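Local atomic coordinates of uncharacterized protein DR_0571 (Deinococcus radiodurans R1, PDB entry 3C4N), a protein that is of unknown function but binds ADP in the crystal and probably acts as an FAD-dependent oxidoreductase. Residues A150-P158 with L324-A332; R249-F257 with H293-P301. All coordinates share one frame; numbering follows the deposited sequence.

Interaction 1 (A150-P158 with L324-A332)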
ATOM      1  N   ALA A 150      -1.329  24.351 -36.961  1.00 30.51           N
ATOM      2  CA  ALA A 150      -1.389  25.737 -36.510  1.00 29.66           C
ATOM      3  C   ALA A 150      -0.339  26.079 -35.458  1.00 31.27           C
ATOM      4  O   ALA A 150      -0.142  27.249 -35.114  1.00 34.52           O
ATOM      5  CB  ALA A 150      -2.790  26.038 -35.963  1.00 37.40           C
ATOM      6  N   LEU A 151       0.327  25.060 -34.935  1.00 27.25           N
ATOM      7  CA  LEU A 151       1.341  25.286 -33.914  1.00 25.18           C
ATOM      8  C   LEU A 151       2.660  25.715 -34.532  1.00 28.94           C
ATOM      9  O   LEU A 151       3.447  26.426 -33.909  1.00 35.10           O
ATOM     10  CB  LEU A 151       1.568  24.013 -33.103  1.00 13.82           C
ATOM     11  CG  LEU A 151       0.354  23.399 -32.421  1.00 28.44           C
ATOM     12  CD1 LEU A 151       0.780  22.085 -31.779  1.00 27.01           C
ATOM     13  CD2 LEU A 151      -0.215  24.354 -31.378  1.00 20.17           C
ATOM     14  N   LEU A 152       2.895  25.287 -35.766  1.00 28.89           N
ATOM     15  CA  LEU A 152       4.153  25.586 -36.429  1.00 33.97           C
ATOM     16  C   LEU A 152       4.051  26.347 -37.728  1.00 34.72           C
ATOM     17  O   LEU A 152       2.969  26.721 -38.180  1.00 33.93           O
ATOM     18  CB  LEU A 152       4.925  24.287 -36.694  1.00 37.02           C
ATOM     19  CG  LEU A 152       4.200  22.964 -36.453  1.00 28.96           C
ATOM     20  CD1 LEU A 152       4.772  21.861 -37.327  1.00 36.26           C
ATOM     21  CD2 LEU A 152       4.324  22.608 -34.992  1.00 31.71           C
ATOM     22  N   ASP A 153       5.215  26.568 -38.324  1.00 40.06           N
ATOM     23  CA  ASP A 153       5.310  27.256 -39.594  1.00 41.95           C
ATOM     24  C   ASP A 153       5.855  26.237 -40.598  1.00 38.24           C
ATOM     25  O   ASP A 153       7.038  25.910 -40.587  1.00 34.22           O
ATOM     26  CB  ASP A 153       6.257  28.448 -39.473  1.00 46.20           C
ATOM     27  CG  ASP A 153       6.412  29.196 -40.776  1.00 45.59           C
ATOM     28  OD1 ASP A 153       6.905  28.589 -41.752  1.00 45.97           O
ATOM     29  OD2 ASP A 153       6.034  30.383 -40.822  1.00 44.95           O
ATOM     30  N   PRO A 154       4.985  25.711 -41.469  1.00 41.02           N
ATOM     31  CA  PRO A 154       5.341  24.724 -42.493  1.00 44.94           C
ATOM     32  C   PRO A 154       6.610  25.044 -43.278  1.00 47.74           C
ATOM     33  O   PRO A 154       7.334  24.134 -43.680  1.00 55.47           O
ATOM     34  CB  PRO A 154       4.109  24.705 -43.389  1.00 49.62           C
ATOM     35  CG  PRO A 154       2.992  24.949 -42.407  1.00 50.66           C
ATOM     36  CD  PRO A 154       3.552  26.051 -41.537  1.00 40.99           C
ATOM     37  N   ALA A 155       6.887  26.328 -43.494  1.00 44.50           N
ATOM     38  CA  ALA A 155       8.075  26.730 -44.253  1.00 42.81           C
ATOM     39  C   ALA A 155       9.391  26.508 -43.504  1.00 37.37           C
ATOM     40  O   ALA A 155      10.369  26.043 -44.085  1.00 29.11           O
ATOM     41  CB  ALA A 155       7.952  28.198 -44.667  1.00 48.59           C
ATOM     42  N   ARG A 156       9.413  26.841 -42.216  1.00 37.52           N
ATOM     43  CA  ARG A 156      10.619  26.671 -41.407  1.00 36.35           C
ATOM     44  C   ARG A 156      10.786  25.218 -40.923  1.00 35.32           C
ATOM     45  O   ARG A 156      11.837  24.845 -40.405  1.00 30.46           O
ATOM     46  CB  ARG A 156      10.583  27.632 -40.215  1.00 38.21           C
ATOM     47  CG  ARG A 156      10.114  29.046 -40.578  1.00 41.10           C
ATOM     48  CD  ARG A 156      10.087  29.960 -39.362  1.00 49.29           C
ATOM     49  NE  ARG A 156      11.349  30.668 -39.181  1.00 52.03           N
ATOM     50  CZ  ARG A 156      11.587  31.889 -39.646  1.00 51.25           C
ATOM     51  NH1 ARG A 156      10.645  32.544 -40.313  1.00 47.19           N
ATOM     52  NH2 ARG A 156      12.775  32.446 -39.462  1.00 43.74           N
ATOM     53  N   LEU A 157       9.743  24.409 -41.100  1.00 30.77           N
ATOM     54  CA  LEU A 157       9.758  23.000 -40.710  1.00 35.15           C
ATOM     55  C   LEU A 157       8.977  22.223 -41.765  1.00 38.84           C
ATOM     56  O   LEU A 157       7.952  21.607 -41.468  1.00 47.28           O
ATOM     57  CB  LEU A 157       9.096  22.805 -39.340  1.00 37.22           C
ATOM     58  CG  LEU A 157       9.828  23.300 -38.087  1.00 45.09           C
ATOM     59  CD1 LEU A 157       8.912  23.188 -36.875  1.00 36.77           C
ATOM     60  CD2 LEU A 157      11.099  22.483 -37.876  1.00 38.43           C
ATOM     61  N   PRO A 158       9.459  22.240 -43.014  1.00 33.30           N
ATOM     62  CA  PRO A 158       8.834  21.560 -44.149  1.00 29.56           C
ATOM     63  C   PRO A 158       8.770  20.036 -44.075  1.00 35.70           C
ATOM     64  O   PRO A 158       7.752  19.434 -44.420  1.00 35.56           O
ATOM     65  CB  PRO A 158       9.673  22.043 -45.329  1.00 32.06           C
ATOM     66  CG  PRO A 158      11.030  22.150 -44.736  1.00 32.70           C
ATOM     67  CD  PRO A 158      10.753  22.825 -43.406  1.00 31.80           C
ATOM     68  N   LEU A 324      12.894  28.641 -30.940  1.00 21.68           N
ATOM     69  CA  LEU A 324      11.906  27.830 -31.642  1.00 27.70           C
ATOM     70  C   LEU A 324      10.613  28.555 -31.982  1.00 29.97           C
ATOM     71  O   LEU A 324       9.787  28.037 -32.731  1.00 32.00           O
ATOM     72  CB  LEU A 324      11.578  26.587 -30.823  1.00 28.05           C
ATOM     73  CG  LEU A 324      12.350  25.327 -31.200  1.00 26.40           C
ATOM     74  CD1 LEU A 324      12.102  24.259 -30.159  1.00 25.89           C
ATOM     75  CD2 LEU A 324      11.930  24.860 -32.579  1.00 17.53           C
HETATM   76  N   MSE A 325      10.442  29.750 -31.428  1.00 35.61           N
HETATM   77  CA  MSE A 325       9.241  30.541 -31.662  1.00 34.34           C
HETATM   78  C   MSE A 325       8.912  30.794 -33.115  1.00 26.57           C
HETATM   79  O   MSE A 325       7.743  30.805 -33.497  1.00 27.43           O
HETATM   80  CB  MSE A 325       9.344  31.881 -30.951  1.00 38.66           C
HETATM   81  CG  MSE A 325       8.886  31.824 -29.514  1.00 45.25           C
HETATM   82 SE   MSE A 325       9.065  33.515 -28.673  1.00 45.67          SE
HETATM   83  CE  MSE A 325       9.762  32.887 -26.994  1.00 42.24           C
ATOM     84  N   ASP A 326       9.927  31.029 -33.929  1.00 19.50           N
ATOM     85  CA  ASP A 326       9.643  31.275 -35.326  1.00 28.33           C
ATOM     86  C   ASP A 326       9.088  29.995 -35.938  1.00 31.57           C
ATOM     87  O   ASP A 326       7.984  29.985 -36.487  1.00 28.39           O
ATOM     88  CB  ASP A 326      10.902  31.748 -36.054  1.00 34.00           C
ATOM     89  CG  ASP A 326      11.397  33.093 -35.540  1.00 32.32           C
ATOM     90  OD1 ASP A 326      10.576  34.015 -35.396  1.00 37.39           O
ATOM     91  OD2 ASP A 326      12.603  33.237 -35.274  1.00 41.45           O
ATOM     92  N   ALA A 327       9.836  28.904 -35.807  1.00 30.84           N
ATOM     93  CA  ALA A 327       9.411  27.620 -36.359  1.00 30.79           C
ATOM     94  C   ALA A 327       8.102  27.114 -35.765  1.00 30.75           C
ATOM     95  O   ALA A 327       7.281  26.523 -36.468  1.00 29.68           O
ATOM     96  CB  ALA A 327      10.507  26.576 -36.148  1.00 33.55           C
ATOM     97  N   VAL A 328       7.914  27.348 -34.471  1.00 31.15           N
ATOM     98  CA  VAL A 328       6.722  26.894 -33.763  1.00 27.48           C
ATOM     99  C   VAL A 328       6.032  28.092 -33.102  1.00 30.46           C
ATOM    100  O   VAL A 328       6.122  28.299 -31.895  1.00 30.53           O
ATOM    101  CB  VAL A 328       7.132  25.832 -32.725  1.00 18.80           C
ATOM    102  CG1 VAL A 328       5.914  25.217 -32.060  1.00 12.69           C
ATOM    103  CG2 VAL A 328       7.966  24.770 -33.419  1.00 13.19           C
ATOM    104  N   PRO A 329       5.312  28.889 -33.903  1.00 31.43           N
ATOM    105  CA  PRO A 329       4.598  30.083 -33.439  1.00 36.94           C
ATOM    106  C   PRO A 329       3.812  29.890 -32.152  1.00 35.81           C
ATOM    107  O   PRO A 329       3.689  30.816 -31.349  1.00 41.78           O
ATOM    108  CB  PRO A 329       3.691  30.425 -34.619  1.00 38.86           C
ATOM    109  CG  PRO A 329       4.485  29.947 -35.797  1.00 40.10           C
ATOM    110  CD  PRO A 329       4.980  28.601 -35.310  1.00 35.90           C
ATOM    111  N   ALA A 330       3.281  28.687 -31.963  1.00 29.22           N
ATOM    112  CA  ALA A 330       2.497  28.376 -30.778  1.00 26.07           C
ATOM    113  C   ALA A 330       3.275  28.670 -29.496  1.00 25.82           C
ATOM    114  O   ALA A 330       2.684  28.886 -28.444  1.00 27.99           O
ATOM    115  CB  ALA A 330       2.063  26.909 -30.809  1.00 31.08           C
ATOM    116  N   LEU A 331       4.597  28.677 -29.581  1.00 17.45           N
ATOM    117  CA  LEU A 331       5.404  28.952 -28.409  1.00 24.33           C
ATOM    118  C   LEU A 331       5.469  30.446 -28.111  1.00 28.55           C
ATOM    119  O   LEU A 331       5.984  30.850 -27.072  1.00 26.63           O
ATOM    120  CB  LEU A 331       6.818  28.397 -28.600  1.00 19.39           C
ATOM    121  CG  LEU A 331       7.068  26.965 -28.132  1.00 28.95           C
ATOM    122  CD1 LEU A 331       5.920  26.044 -28.533  1.00 26.60           C
ATOM    123  CD2 LEU A 331       8.381  26.504 -28.709  1.00 11.20           C
ATOM    124  N   ALA A 332       4.929  31.261 -29.012  1.00 26.19           N
ATOM    125  CA  ALA A 332       4.957  32.706 -28.842  1.00 30.50           C
ATOM    126  C   ALA A 332       3.595  33.346 -28.609  1.00 36.46           C
ATOM    127  O   ALA A 332       3.508  34.561 -28.423  1.00 42.45           O
ATOM    128  CB  ALA A 332       5.624  33.352 -30.044  1.00 17.96           C
TER
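Leu151 turns CG beside its backbone N (chi1 -56°), which brings CD2 to 3.5 Å from Ala330 CB, and a similar turn in Leu157 (chi1 -71°) sets CD1 3.8 Å from Ala327 CB, where it also meets Val328 CG2. Between these two apolar touches the backbones themselves are joined. Ala330 N donates to Leu151 O at 3.0 Å, nearly straight at 171°, and Asp153 N donates to Ala327 O at 2.8 Å with more bend. The ring of Pro329 lies against the same turn of chain, its CD 3.0 Å from Leu151 O and also close to Leu152 CA. On the solvent side Arg156, bent at chi3, lays one face of its guanidinium over Asp326 CB, with NE 3.3 Å from that carbon. No N-H of Arg156 points at the carboxylate: Arg156 NH2 and Asp326 OD2 stand 4.3 Å apart, with the oxygen well out of the guanidinium plane, so that the two attract at most through charge. On the buried side Leu151 reaches Leu271 of strand 270-273, while Leu152 and Leu157 rest on Leu126 of strand 118-127. Asp153 OD1 accepts weakly from Ala155 N and, at 3.1 Å, from Arg156 N three residues on; the latter bond makes an Asx motif in the loop between helix 146-149 and strand 159-163, where it meets the loop following helix 315-324.

Interaction 2 (R249-F257 with H293-P301)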
ATOM      1  N   ARG A 249      29.457   7.846 -11.438  1.00 32.34           N
ATOM      2  CA  ARG A 249      29.591   8.994 -12.324  1.00 29.36           C
ATOM      3  C   ARG A 249      28.224   9.530 -12.749  1.00 22.95           C
ATOM      4  O   ARG A 249      28.133  10.499 -13.502  1.00 28.82           O
ATOM      5  CB  ARG A 249      30.406   8.596 -13.563  1.00 32.77           C
ATOM      6  CG  ARG A 249      31.524   7.593 -13.286  1.00 40.48           C
ATOM      7  CD  ARG A 249      32.707   7.751 -14.248  1.00 32.92           C
ATOM      8  NE  ARG A 249      33.447   8.948 -13.887  1.00 37.46           N
ATOM      9  CZ  ARG A 249      34.683   8.961 -13.399  1.00 26.40           C
ATOM     10  NH1 ARG A 249      35.362   7.838 -13.219  1.00 15.87           N
ATOM     11  NH2 ARG A 249      35.221  10.112 -13.036  1.00 30.39           N
ATOM     12  N   HIS A 250      27.158   8.911 -12.252  1.00 24.06           N
ATOM     13  CA  HIS A 250      25.803   9.331 -12.619  1.00 22.69           C
ATOM     14  C   HIS A 250      25.454  10.767 -12.226  1.00 19.58           C
ATOM     15  O   HIS A 250      25.927  11.292 -11.219  1.00 23.55           O
ATOM     16  CB  HIS A 250      24.792   8.366 -12.014  1.00 22.62           C
ATOM     17  CG  HIS A 250      25.097   6.934 -12.308  1.00 20.94           C
ATOM     18  ND1 HIS A 250      25.224   5.987 -11.316  1.00 24.30           N
ATOM     19  CD2 HIS A 250      25.322   6.290 -13.477  1.00 17.75           C
ATOM     20  CE1 HIS A 250      25.517   4.821 -11.860  1.00 19.73           C
ATOM     21  NE2 HIS A 250      25.581   4.976 -13.171  1.00 24.05           N
ATOM     22  N   GLY A 251      24.613  11.396 -13.034  1.00 16.56           N
ATOM     23  CA  GLY A 251      24.233  12.761 -12.758  1.00  9.98           C
ATOM     24  C   GLY A 251      22.737  12.930 -12.693  1.00 21.56           C
ATOM     25  O   GLY A 251      21.978  11.970 -12.827  1.00 19.22           O
ATOM     26  N   ARG A 252      22.310  14.168 -12.497  1.00 20.60           N
ATOM     27  CA  ARG A 252      20.898  14.466 -12.399  1.00 24.00           C
ATOM     28  C   ARG A 252      20.558  15.775 -13.089  1.00 22.31           C
ATOM     29  O   ARG A 252      21.367  16.698 -13.121  1.00 33.33           O
ATOM     30  CB  ARG A 252      20.494  14.515 -10.920  1.00 28.59           C
ATOM     31  CG  ARG A 252      21.407  15.367 -10.043  1.00 31.23           C
ATOM     32  CD  ARG A 252      21.290  14.985  -8.563  1.00 33.18           C
ATOM     33  NE  ARG A 252      20.093  15.509  -7.900  1.00 35.18           N
ATOM     34  CZ  ARG A 252      19.957  16.764  -7.479  1.00 26.53           C
ATOM     35  NH1 ARG A 252      20.938  17.638  -7.654  1.00 30.73           N
ATOM     36  NH2 ARG A 252      18.847  17.139  -6.861  1.00 38.27           N
ATOM     37  N   ALA A 253      19.364  15.848 -13.662  1.00 20.00           N
ATOM     38  CA  ALA A 253      18.936  17.065 -14.325  1.00 17.50           C
ATOM     39  C   ALA A 253      17.505  17.399 -13.915  1.00 21.04           C
ATOM     40  O   ALA A 253      16.662  16.512 -13.762  1.00 25.72           O
ATOM     41  CB  ALA A 253      19.030  16.909 -15.833  1.00 16.88           C
ATOM     42  N   TYR A 254      17.241  18.684 -13.710  1.00 17.20           N
ATOM     43  CA  TYR A 254      15.905  19.115 -13.353  1.00 16.94           C
ATOM     44  C   TYR A 254      15.223  19.573 -14.615  1.00 20.35           C
ATOM     45  O   TYR A 254      15.693  20.481 -15.308  1.00 11.25           O
ATOM     46  CB  TYR A 254      15.922  20.268 -12.370  1.00 21.60           C
ATOM     47  CG  TYR A 254      14.541  20.685 -11.926  1.00 24.38           C
ATOM     48  CD1 TYR A 254      13.747  19.835 -11.159  1.00 27.85           C
ATOM     49  CD2 TYR A 254      14.047  21.949 -12.222  1.00 25.57           C
ATOM     50  CE1 TYR A 254      12.503  20.242 -10.689  1.00 27.39           C
ATOM     51  CE2 TYR A 254      12.806  22.362 -11.756  1.00 22.42           C
ATOM     52  CZ  TYR A 254      12.045  21.513 -10.988  1.00 25.92           C
ATOM     53  OH  TYR A 254      10.858  21.960 -10.465  1.00 24.36           O
ATOM     54  N   ARG A 255      14.094  18.942 -14.900  1.00 26.38           N
ATOM     55  CA  ARG A 255      13.334  19.248 -16.092  1.00 22.00           C
ATOM     56  C   ARG A 255      11.926  19.652 -15.714  1.00 23.59           C
ATOM     57  O   ARG A 255      11.279  19.011 -14.889  1.00 20.08           O
ATOM     58  CB  ARG A 255      13.308  18.028 -16.995  1.00 21.06           C
ATOM     59  CG  ARG A 255      12.486  18.187 -18.243  1.00 25.90           C
ATOM     60  CD  ARG A 255      12.291  16.822 -18.875  1.00 26.24           C
ATOM     61  NE  ARG A 255      12.991  16.695 -20.141  1.00 20.00           N
ATOM     62  CZ  ARG A 255      13.195  15.540 -20.760  1.00 20.06           C
ATOM     63  NH1 ARG A 255      12.757  14.410 -20.219  1.00 14.65           N
ATOM     64  NH2 ARG A 255      13.822  15.522 -21.928  1.00 13.10           N
ATOM     65  N   GLN A 256      11.461  20.725 -16.337  1.00 19.91           N
ATOM     66  CA  GLN A 256      10.133  21.244 -16.085  1.00 26.89           C
ATOM     67  C   GLN A 256       9.204  20.787 -17.206  1.00 26.54           C
ATOM     68  O   GLN A 256       9.662  20.491 -18.307  1.00 21.24           O
ATOM     69  CB  GLN A 256      10.194  22.770 -16.029  1.00 31.59           C
ATOM     70  CG  GLN A 256      11.231  23.295 -15.052  1.00 30.70           C
ATOM     71  CD  GLN A 256      11.312  24.808 -15.044  1.00 34.90           C
ATOM     72  OE1 GLN A 256      11.736  25.433 -16.027  1.00 33.46           O
ATOM     73  NE2 GLN A 256      10.899  25.411 -13.931  1.00 27.07           N
ATOM     74  N   PHE A 257       7.905  20.726 -16.929  1.00 24.39           N
ATOM     75  CA  PHE A 257       6.950  20.297 -17.941  1.00 24.01           C
ATOM     76  C   PHE A 257       5.791  21.278 -18.098  1.00 28.59           C
ATOM     77  O   PHE A 257       4.619  20.914 -17.920  1.00 29.30           O
ATOM     78  CB  PHE A 257       6.402  18.905 -17.603  1.00 22.22           C
ATOM     79  CG  PHE A 257       7.471  17.877 -17.349  1.00 17.36           C
ATOM     80  CD1 PHE A 257       8.125  17.824 -16.119  1.00 20.36           C
ATOM     81  CD2 PHE A 257       7.807  16.944 -18.325  1.00 12.91           C
ATOM     82  CE1 PHE A 257       9.095  16.853 -15.865  1.00 15.67           C
ATOM     83  CE2 PHE A 257       8.775  15.970 -18.083  1.00 12.84           C
ATOM     84  CZ  PHE A 257       9.420  15.922 -16.847  1.00 14.98           C
ATOM     85  N   HIS A 293      22.375  19.372 -20.708  1.00 33.03           N
ATOM     86  CA  HIS A 293      23.445  18.948 -19.821  1.00 38.13           C
ATOM     87  C   HIS A 293      22.928  18.654 -18.420  1.00 33.72           C
ATOM     88  O   HIS A 293      21.782  18.953 -18.102  1.00 31.10           O
ATOM     89  CB  HIS A 293      24.500  20.051 -19.751  1.00 46.49           C
ATOM     90  CG  HIS A 293      23.955  21.364 -19.284  1.00 41.70           C
ATOM     91  ND1 HIS A 293      23.540  21.575 -17.988  1.00 47.33           N
ATOM     92  CD2 HIS A 293      23.710  22.517 -19.949  1.00 44.57           C
ATOM     93  CE1 HIS A 293      23.063  22.801 -17.872  1.00 43.68           C
ATOM     94  NE2 HIS A 293      23.156  23.395 -19.049  1.00 47.47           N
ATOM     95  N   ARG A 294      23.788  18.074 -17.589  1.00 30.67           N
ATOM     96  CA  ARG A 294      23.420  17.751 -16.221  1.00 29.62           C
ATOM     97  C   ARG A 294      23.509  18.991 -15.332  1.00 24.19           C
ATOM     98  O   ARG A 294      24.274  19.911 -15.613  1.00 23.83           O
ATOM     99  CB  ARG A 294      24.341  16.667 -15.658  1.00 31.62           C
ATOM    100  CG  ARG A 294      25.784  17.106 -15.510  1.00 33.13           C
ATOM    101  CD  ARG A 294      26.553  16.182 -14.579  1.00 43.43           C
ATOM    102  NE  ARG A 294      27.963  16.561 -14.493  1.00 46.20           N
ATOM    103  CZ  ARG A 294      28.803  16.548 -15.523  1.00 44.92           C
ATOM    104  NH1 ARG A 294      28.378  16.173 -16.723  1.00 43.49           N
ATOM    105  NH2 ARG A 294      30.063  16.909 -15.355  1.00 34.79           N
ATOM    106  N   ASP A 295      22.716  19.009 -14.263  1.00 23.79           N
ATOM    107  CA  ASP A 295      22.718  20.120 -13.324  1.00 21.20           C
ATOM    108  C   ASP A 295      23.670  19.801 -12.181  1.00 20.42           C
ATOM    109  O   ASP A 295      23.689  18.680 -11.686  1.00 24.52           O
ATOM    110  CB  ASP A 295      21.316  20.355 -12.768  1.00 26.02           C
ATOM    111  CG  ASP A 295      20.365  20.934 -13.800  1.00 29.74           C
ATOM    112  OD1 ASP A 295      20.713  21.949 -14.430  1.00 26.24           O
ATOM    113  OD2 ASP A 295      19.263  20.372 -13.986  1.00 38.15           O
ATOM    114  N   PRO A 296      24.468  20.787 -11.744  1.00 27.69           N
ATOM    115  CA  PRO A 296      25.434  20.620 -10.654  1.00 31.00           C
ATOM    116  C   PRO A 296      24.804  20.212  -9.332  1.00 37.54           C
ATOM    117  O   PRO A 296      23.613  20.426  -9.104  1.00 40.36           O
ATOM    118  CB  PRO A 296      26.103  21.987 -10.574  1.00 36.40           C
ATOM    119  CG  PRO A 296      25.004  22.914 -10.992  1.00 38.38           C
ATOM    120  CD  PRO A 296      24.433  22.191 -12.188  1.00 32.99           C
ATOM    121  N   HIS A 297      25.622  19.626  -8.464  1.00 43.60           N
ATOM    122  CA  HIS A 297      25.177  19.173  -7.152  1.00 47.47           C
ATOM    123  C   HIS A 297      24.465  20.284  -6.383  1.00 48.41           C
ATOM    124  O   HIS A 297      23.350  20.095  -5.895  1.00 52.63           O
ATOM    125  CB  HIS A 297      26.378  18.654  -6.353  1.00 50.59           C
ATOM    126  CG  HIS A 297      26.030  18.146  -4.986  1.00 58.71           C
ATOM    127  ND1 HIS A 297      25.630  18.978  -3.962  1.00 59.09           N
ATOM    128  CD2 HIS A 297      26.034  16.893  -4.473  1.00 59.34           C
ATOM    129  CE1 HIS A 297      25.405  18.259  -2.875  1.00 59.21           C
ATOM    130  NE2 HIS A 297      25.644  16.992  -3.158  1.00 61.97           N
ATOM    131  N   GLY A 298      25.107  21.442  -6.274  1.00 44.30           N
ATOM    132  CA  GLY A 298      24.493  22.549  -5.563  1.00 47.89           C
ATOM    133  C   GLY A 298      23.745  23.464  -6.513  1.00 49.78           C
ATOM    134  O   GLY A 298      24.237  24.535  -6.874  1.00 55.42           O
ATOM    135  N   TYR A 299      22.556  23.044  -6.927  1.00 43.32           N
ATOM    136  CA  TYR A 299      21.757  23.836  -7.850  1.00 41.97           C
ATOM    137  C   TYR A 299      20.289  23.875  -7.452  1.00 42.28           C
ATOM    138  O   TYR A 299      19.673  22.842  -7.193  1.00 39.85           O
ATOM    139  CB  TYR A 299      21.900  23.287  -9.279  1.00 45.90           C
ATOM    140  CG  TYR A 299      20.964  23.917 -10.291  1.00 41.65           C
ATOM    141  CD1 TYR A 299      21.053  25.273 -10.610  1.00 48.08           C
ATOM    142  CD2 TYR A 299      19.943  23.168 -10.880  1.00 44.69           C
ATOM    143  CE1 TYR A 299      20.138  25.869 -11.482  1.00 46.55           C
ATOM    144  CE2 TYR A 299      19.023  23.750 -11.750  1.00 40.57           C
ATOM    145  CZ  TYR A 299      19.122  25.101 -12.042  1.00 50.62           C
ATOM    146  OH  TYR A 299      18.182  25.688 -12.858  1.00 51.23           O
ATOM    147  N   HIS A 300      19.746  25.085  -7.389  1.00 44.11           N
ATOM    148  CA  HIS A 300      18.349  25.291  -7.051  1.00 45.02           C
ATOM    149  C   HIS A 300      17.649  25.886  -8.257  1.00 46.12           C
ATOM    150  O   HIS A 300      17.942  27.007  -8.668  1.00 48.73           O
ATOM    151  CB  HIS A 300      18.199  26.247  -5.868  1.00 52.04           C
ATOM    152  CG  HIS A 300      18.496  25.625  -4.541  1.00 54.66           C
ATOM    153  ND1 HIS A 300      18.061  26.169  -3.352  1.00 54.57           N
ATOM    154  CD2 HIS A 300      19.191  24.510  -4.213  1.00 58.75           C
ATOM    155  CE1 HIS A 300      18.475  25.417  -2.348  1.00 55.45           C
ATOM    156  NE2 HIS A 300      19.164  24.404  -2.844  1.00 61.97           N
ATOM    157  N   PRO A 301      16.721  25.132  -8.854  1.00 44.57           N
ATOM    158  CA  PRO A 301      15.992  25.625 -10.018  1.00 47.09           C
ATOM    159  C   PRO A 301      15.235  26.909  -9.697  1.00 48.51           C
ATOM    160  O   PRO A 301      14.478  26.980  -8.725  1.00 41.53           O
ATOM    161  CB  PRO A 301      15.064  24.463 -10.356  1.00 47.74           C
ATOM    162  CG  PRO A 301      14.844  23.801  -9.033  1.00 49.85           C
ATOM    163  CD  PRO A 301      16.231  23.803  -8.457  1.00 44.51           C
TER
HETATM  164  O   HOH W   1      20.328  19.539  -6.185  1.00 44.38           O
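His293 O lies beside the strand, 4.1 Å from Ala253 CB, while the imidazole of His293 turns back to give ND1-H to Arg294 O. Arg294 follows with its CB 3.9 Å from Arg252 O. Asp295 carries the polar part of the contact with both backbone and side chain. Its N donates to Arg252 O at 2.9 Å, in the carbonyl plane. Its CG stands beside its own backbone N (chi1 -71°), which carries OD2 to the strand, where Tyr254 N meets it nearly along the C-O axis at 2.6 Å and 175°. The other oxygen, OD1, forms a salt bridge with NH1 of Arg314, to which Tyr299 OH is also hydrogen-bonded, so the two ends of the carboxylate are held by different partners and its rotation is probably fixed. With an alanine in place of Asp295, Tyr254 N would probably lose its acceptor and Arg314 this countercharge. Past Pro296, the carbonyl of His297 is linked to Arg252 through a water, which accepts from NH1 and donates to His297 O at 3.1 Å. Pro301 closes the segment over one face of the Tyr254 ring: CB comes to 3.3 Å from CD2, and CG makes a CH-pi contact 4.0 Å from the ring centroid, 23° off its normal. Trp349 of strand 347-352 meets the Tyr254 ring and makes a cation-pi pair with Arg252. The loop, which follows strand 284-288 and precedes helix 315-324, thus touches strand 251-260 at 293-295, bows outward through 296-300 and returns at Pro301; the strand itself pairs antiparallel with strands 284-288 and 347-352 in the larger mixed sheet.

Along the chain the order is 150-158, 249-257, 293-301 and 324-332, so interaction 2 is nested inside the loop closed by interaction 1. Their centres lie 29 Å apart and their nearest atoms about 11 Å, without touching. Both border the larger mixed sheet: interaction 2 involves its strand 251-260, whereas interaction 1 packs against strands 118-127 and 270-273. A loop and helix 315-324 lead from 293-301 to 324-332. The centre of interaction 1 lies about 27 Å from the centre of the chain, that of interaction 2 about 14 Å. Interaction 1 thus joins two peripheral loops away from the ADP site, whereas interaction 2 holds a loop on a more central strand, the Arg252 side chain about 10 Å from the bound nucleotide.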